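PDB 4JHM: mandelate racemase / muconate lactonizing enzyme, C-terminal domain protein from Pseudovibrio sp. JE062, which is of unknown function but belongs to the enolase superfamily, joining an N-terminal capping domain to a C-terminal barrel domain of the TIM type. Local coordinates for residues F62-E68 with F370-V374; L242-G248 with W266-D272. All coordinates share one frame. Numbering follows the deposited sequence.

Contact 1: F62-E68 with F370-V374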
# COMPACT_ATOMS: atom_id res chain seq x y z
N PHE A 62 28.08 -23.16 34.03
CA PHE A 62 26.63 -23.29 34.12
C PHE A 62 26.06 -21.95 34.57
O PHE A 62 26.76 -21.13 35.15
CB PHE A 62 26.23 -24.40 35.09
CG PHE A 62 26.67 -25.76 34.64
CD1 PHE A 62 26.14 -26.33 33.49
CD2 PHE A 62 27.61 -26.48 35.38
CE1 PHE A 62 26.54 -27.59 33.08
CE2 PHE A 62 28.01 -27.74 34.97
CZ PHE A 62 27.48 -28.29 33.81
N ASP A 63 24.77 -21.75 34.31
CA ASP A 63 24.17 -20.42 34.38
C ASP A 63 23.45 -20.14 35.69
O ASP A 63 22.58 -20.89 36.10
CB ASP A 63 23.18 -20.27 33.22
CG ASP A 63 22.64 -18.88 33.09
OD1 ASP A 63 23.43 -17.91 33.15
OD2 ASP A 63 21.41 -18.74 32.90
N ARG A 64 23.83 -19.04 36.34
CA ARG A 64 23.07 -18.52 37.49
C ARG A 64 22.27 -17.26 37.11
O ARG A 64 21.59 -16.68 37.96
CB ARG A 64 23.99 -18.21 38.66
CG ARG A 64 24.86 -19.36 39.13
CD ARG A 64 25.78 -18.90 40.26
NE ARG A 64 26.90 -19.81 40.47
CZ ARG A 64 27.05 -20.60 41.53
NH1 ARG A 64 28.11 -21.39 41.61
NH2 ARG A 64 26.15 -20.61 42.51
N CYS A 65 22.35 -16.85 35.85
CA CYS A 65 21.64 -15.66 35.36
C CYS A 65 20.14 -15.74 35.59
O CYS A 65 19.53 -14.82 36.14
CB CYS A 65 21.90 -15.47 33.86
SG CYS A 65 21.08 -14.02 33.15
N ILE A 66 19.54 -16.84 35.14
CA ILE A 66 18.11 -17.05 35.32
C ILE A 66 17.76 -17.18 36.80
O ILE A 66 17.00 -16.37 37.33
CB ILE A 66 17.64 -18.30 34.55
CG1 ILE A 66 17.68 -18.03 33.04
CG2 ILE A 66 16.25 -18.72 34.99
CD1 ILE A 66 16.72 -16.96 32.56
N ILE A 67 18.31 -18.18 37.48
CA ILE A 67 17.97 -18.41 38.88
C ILE A 67 18.08 -17.14 39.73
O ILE A 67 17.34 -16.96 40.70
CB ILE A 67 18.84 -19.51 39.53
CG1 ILE A 67 18.18 -20.01 40.82
CG2 ILE A 67 20.24 -18.99 39.80
CD1 ILE A 67 18.73 -21.32 41.34
N GLU A 68 19.01 -16.27 39.35
CA GLU A 68 19.27 -15.05 40.11
C GLU A 68 18.27 -13.96 39.74
O GLU A 68 18.01 -13.05 40.52
CB GLU A 68 20.70 -14.57 39.88
CG GLU A 68 21.31 -13.84 41.06
CD GLU A 68 21.19 -14.61 42.38
OE1 GLU A 68 21.54 -15.80 42.42
OE2 GLU A 68 20.76 -14.00 43.38
N PHE A 370 23.65 -26.81 41.62
CA PHE A 370 24.80 -25.99 42.01
C PHE A 370 24.35 -24.65 42.61
O PHE A 370 25.18 -23.87 43.08
CB PHE A 370 25.73 -25.74 40.81
CG PHE A 370 25.03 -25.19 39.61
CD1 PHE A 370 24.82 -23.83 39.47
CD2 PHE A 370 24.56 -26.03 38.61
CE1 PHE A 370 24.17 -23.32 38.36
CE2 PHE A 370 23.91 -25.53 37.50
CZ PHE A 370 23.71 -24.17 37.38
N ALA A 371 23.04 -24.40 42.60
CA ALA A 371 22.48 -23.20 43.22
C ALA A 371 21.01 -23.40 43.56
O ALA A 371 20.25 -23.98 42.77
CB ALA A 371 22.63 -22.00 42.29
N SER A 372 20.59 -22.93 44.73
CA SER A 372 19.20 -23.03 45.13
C SER A 372 18.82 -21.98 46.18
O SER A 372 19.66 -21.55 46.97
CB SER A 372 18.90 -24.42 45.68
OG SER A 372 19.57 -24.63 46.91
N TYR A 373 17.55 -21.59 46.18
CA TYR A 373 17.01 -20.70 47.20
C TYR A 373 15.73 -21.29 47.77
O TYR A 373 15.19 -22.26 47.24
CB TYR A 373 16.72 -19.32 46.62
CG TYR A 373 17.96 -18.56 46.21
CD1 TYR A 373 18.92 -18.18 47.14
CD2 TYR A 373 18.17 -18.20 44.88
CE1 TYR A 373 20.05 -17.48 46.76
CE2 TYR A 373 19.30 -17.50 44.49
CZ TYR A 373 20.24 -17.15 45.44
OH TYR A 373 21.36 -16.45 45.07
N VAL A 374 15.26 -20.70 48.86
CA VAL A 374 13.97 -21.06 49.44
C VAL A 374 13.34 -19.81 50.07
O VAL A 374 14.05 -18.98 50.64
CB VAL A 374 14.11 -22.19 50.48
CG1 VAL A 374 14.66 -21.66 51.79
CG2 VAL A 374 12.77 -22.88 50.70

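Contact 2: L242-G248 with W266-D272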
# COMPACT_ATOMS: atom_id res chain seq x y z
N LEU A 242 8.02 -23.10 0.41
CA LEU A 242 8.62 -23.77 1.55
C LEU A 242 8.21 -23.07 2.85
O LEU A 242 8.26 -21.84 2.94
CB LEU A 242 10.14 -23.74 1.41
CG LEU A 242 10.97 -24.42 2.49
CD1 LEU A 242 10.85 -25.93 2.36
CD2 LEU A 242 12.42 -23.98 2.38
N GLU A 243 7.82 -23.85 3.85
CA GLU A 243 7.51 -23.31 5.17
C GLU A 243 8.75 -22.62 5.75
O GLU A 243 9.80 -23.24 5.88
CB GLU A 243 7.03 -24.42 6.10
CG GLU A 243 6.62 -23.97 7.50
CD GLU A 243 5.98 -25.08 8.32
OE1 GLU A 243 5.79 -26.19 7.76
OE2 GLU A 243 5.66 -24.86 9.51
N ILE A 244 8.62 -21.33 6.08
CA ILE A 244 9.71 -20.57 6.68
C ILE A 244 9.36 -20.23 8.12
O ILE A 244 8.35 -19.58 8.38
CB ILE A 244 9.97 -19.27 5.91
CG1 ILE A 244 10.20 -19.56 4.43
CG2 ILE A 244 11.16 -18.53 6.50
CD1 ILE A 244 11.31 -20.56 4.15
N SER A 245 10.20 -20.67 9.06
CA SER A 245 9.90 -20.52 10.48
C SER A 245 10.94 -19.65 11.18
O SER A 245 12.08 -19.56 10.74
CB SER A 245 9.84 -21.88 11.15
OG SER A 245 8.99 -21.85 12.28
N SER A 246 10.54 -19.01 12.28
CA SER A 246 11.46 -18.14 13.03
C SER A 246 12.38 -18.96 13.92
O SER A 246 12.24 -20.18 14.00
CB SER A 246 10.68 -17.13 13.89
OG SER A 246 10.09 -17.76 15.02
N HIS A 247 13.32 -18.29 14.57
CA HIS A 247 14.22 -18.94 15.52
C HIS A 247 13.46 -19.26 16.80
O HIS A 247 13.82 -20.18 17.54
CB HIS A 247 15.42 -18.04 15.81
CG HIS A 247 16.30 -18.55 16.91
ND1 HIS A 247 17.38 -19.37 16.68
CD2 HIS A 247 16.27 -18.34 18.25
CE1 HIS A 247 17.97 -19.65 17.82
NE2 HIS A 247 17.31 -19.04 18.79
N GLY A 248 12.41 -18.49 17.08
CA GLY A 248 11.46 -18.80 18.13
C GLY A 248 11.80 -18.27 19.51
O GLY A 248 11.09 -18.56 20.48
N TRP A 266 6.16 -14.93 8.28
CA TRP A 266 6.26 -16.34 8.66
C TRP A 266 5.22 -17.22 7.97
O TRP A 266 4.11 -16.78 7.67
CB TRP A 266 6.03 -16.49 10.16
CG TRP A 266 6.96 -15.71 11.03
CD1 TRP A 266 8.21 -15.27 10.72
CD2 TRP A 266 6.72 -15.33 12.39
NE1 TRP A 266 8.76 -14.61 11.80
CE2 TRP A 266 7.86 -14.64 12.83
CE3 TRP A 266 5.65 -15.49 13.26
CZ2 TRP A 266 7.96 -14.12 14.12
CZ3 TRP A 266 5.75 -14.97 14.53
CH2 TRP A 266 6.90 -14.30 14.95
N SER A 267 5.58 -18.49 7.76
CA SER A 267 4.63 -19.51 7.31
C SER A 267 3.99 -20.22 8.51
O SER A 267 2.99 -20.92 8.37
CB SER A 267 5.34 -20.54 6.44
OG SER A 267 6.11 -19.91 5.44
N ASP A 268 4.60 -20.06 9.68
CA ASP A 268 4.05 -20.56 10.93
C ASP A 268 4.46 -19.61 12.04
O ASP A 268 4.98 -18.53 11.78
CB ASP A 268 4.55 -21.98 11.23
CG ASP A 268 6.06 -22.07 11.34
OD1 ASP A 268 6.71 -21.09 11.80
OD2 ASP A 268 6.62 -23.12 10.96
N VAL A 269 4.22 -20.00 13.29
CA VAL A 269 4.79 -19.27 14.40
C VAL A 269 5.45 -20.26 15.33
O VAL A 269 4.94 -21.37 15.53
CB VAL A 269 3.77 -18.36 15.12
CG1 VAL A 269 2.36 -18.63 14.63
CG2 VAL A 269 3.87 -18.51 16.64
N ARG A 270 6.59 -19.88 15.88
CA ARG A 270 7.38 -20.78 16.69
C ARG A 270 7.66 -20.11 18.02
O ARG A 270 8.35 -19.10 18.09
CB ARG A 270 8.68 -21.13 15.99
CG ARG A 270 9.71 -21.80 16.88
CD ARG A 270 10.96 -22.13 16.09
NE ARG A 270 10.58 -22.72 14.81
CZ ARG A 270 10.21 -23.99 14.66
NH1 ARG A 270 10.19 -24.80 15.70
NH2 ARG A 270 9.86 -24.44 13.46
N GLN A 271 7.09 -20.68 19.08
CA GLN A 271 7.26 -20.15 20.41
C GLN A 271 7.57 -21.29 21.35
O GLN A 271 7.34 -22.46 21.03
CB GLN A 271 5.99 -19.47 20.88
CG GLN A 271 5.61 -18.24 20.08
CD GLN A 271 6.41 -17.02 20.48
OE1 GLN A 271 7.60 -16.94 20.21
NE2 GLN A 271 5.75 -16.07 21.14
N ASP A 272 8.09 -20.94 22.51
CA ASP A 272 8.38 -21.88 23.56
C ASP A 272 7.67 -21.34 24.80
O ASP A 272 7.80 -20.16 25.13
CB ASP A 272 9.89 -21.97 23.78
CG ASP A 272 10.28 -23.08 24.74
OD1 ASP A 272 9.41 -23.59 25.47
OD2 ASP A 272 11.48 -23.43 24.76

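Contact 1: F62-E68 with F370-V374
This is a helix-on-sheet contact in the N-terminal capping domain of an enolase-superfamily protein, where the start of helix 65-73 packs against a strand from the far end of the chain. Strand 369-376 returns from beyond the barrel and pairs with strand 8-16 at one edge of the four-stranded antiparallel sheet, so the C-terminus completes a domain built mainly from the N-terminus. The helix begins after Asp63, whose short carboxylate suits a capping place: OD1 accepts a weak bond from Cys65 N (3.1 Å), while OD2 accepts another from Ile66 N (3.5 Å) and is also held by Ser56. Just before it, Phe62 meets Phe370, with Phe62 CB 3.4 Å from Phe370 CZ. Their ring planes are only 21° apart, but the centroids lie 5.6 Å from each other and the rings barely overlap. Arg64 bridges the corner of the chain at Phe370: its aliphatic CG is 4.1 Å from Phe370 CE1 near the plane of the ring, while its guanidinium turns a face to Phe370 CD1. One helical turn on, the extended Ile67 reaches the sheet, its CD1 4.1 Å from the CB of Ala371, a residue small enough to let the helix approach closely. A second subunit lies against the helix start, Arg64 packing on its Glu68 and Cys65 on its Cys65. Tyr373, also in cation-pi contact with Arg71, offers an apolar ring and a polar tip: CD2 lies 4.4 Å from Ile67 CG1, and OH donates a 2.7 Å hydrogen bond to Glu68 OE1.

Contact 2: L242-G248 with W266-D272
Arg270 lays its side chain over the end of strand 243-245 and the residues after it, bringing CD to 3.1 Å from Ser246 O. The contact lies in the TIM-type barrel domain, where strand 243-245 runs parallel to strand 220-222 and, after helix 254-262, residues 266-272 come alongside as an extended, irregular segment. The two segments run in the same general direction, 37° apart. Their join starts at Ser267, whose backbone and hydroxyl both serve Ile244: Ser267 N donates to Ile244 O, and Ile244 N to Ser267 OG, each at 3.0 Å. A short hydroxyl-bearing residue is well suited here, since its OG takes the part a carbonyl would play between regular strands. Further along, Ser245 OG receives a 3.0 Å bond from Arg270 NH2 and donates a very short one, 2.5 Å, to Asp268 OD1, so one hydroxyl links a buried positive and a buried negative group. The other oxygen of that acid, Asp268 OD2, is 2.5 Å from Glu243 OE2, which implies that one of the two acids probably holds a proton. The indole of Trp266 packs against Ser246, with Trp266 NE1 3.8 Å from Ser246 CB. At the far end, Gly248 has a positive phi, and a CB there would clash with Arg270 CG; without one, Gly248 CA comes to 3.1 Å from Arg270 O in a CA-H...O contact.

Contact 1 belongs to the capping domain and contact 2 to the barrel; they share no helix or strand, and their centres are 31 Å apart, on opposite sides of the chain's centre. Contact 1 closes a long loop of chain, within which contact 2 is nested as a local join only 18 residues apart at its closest ends. Contact 1 is partly buried, lies near a subunit interface and relies on aromatic and aliphatic packing, with one hydrogen bond between its segments. Contact 2 is buried, yet the more polar of the two: backbone groups, hydroxyls and charged side chains bond side by side where neighbouring extended segments meet.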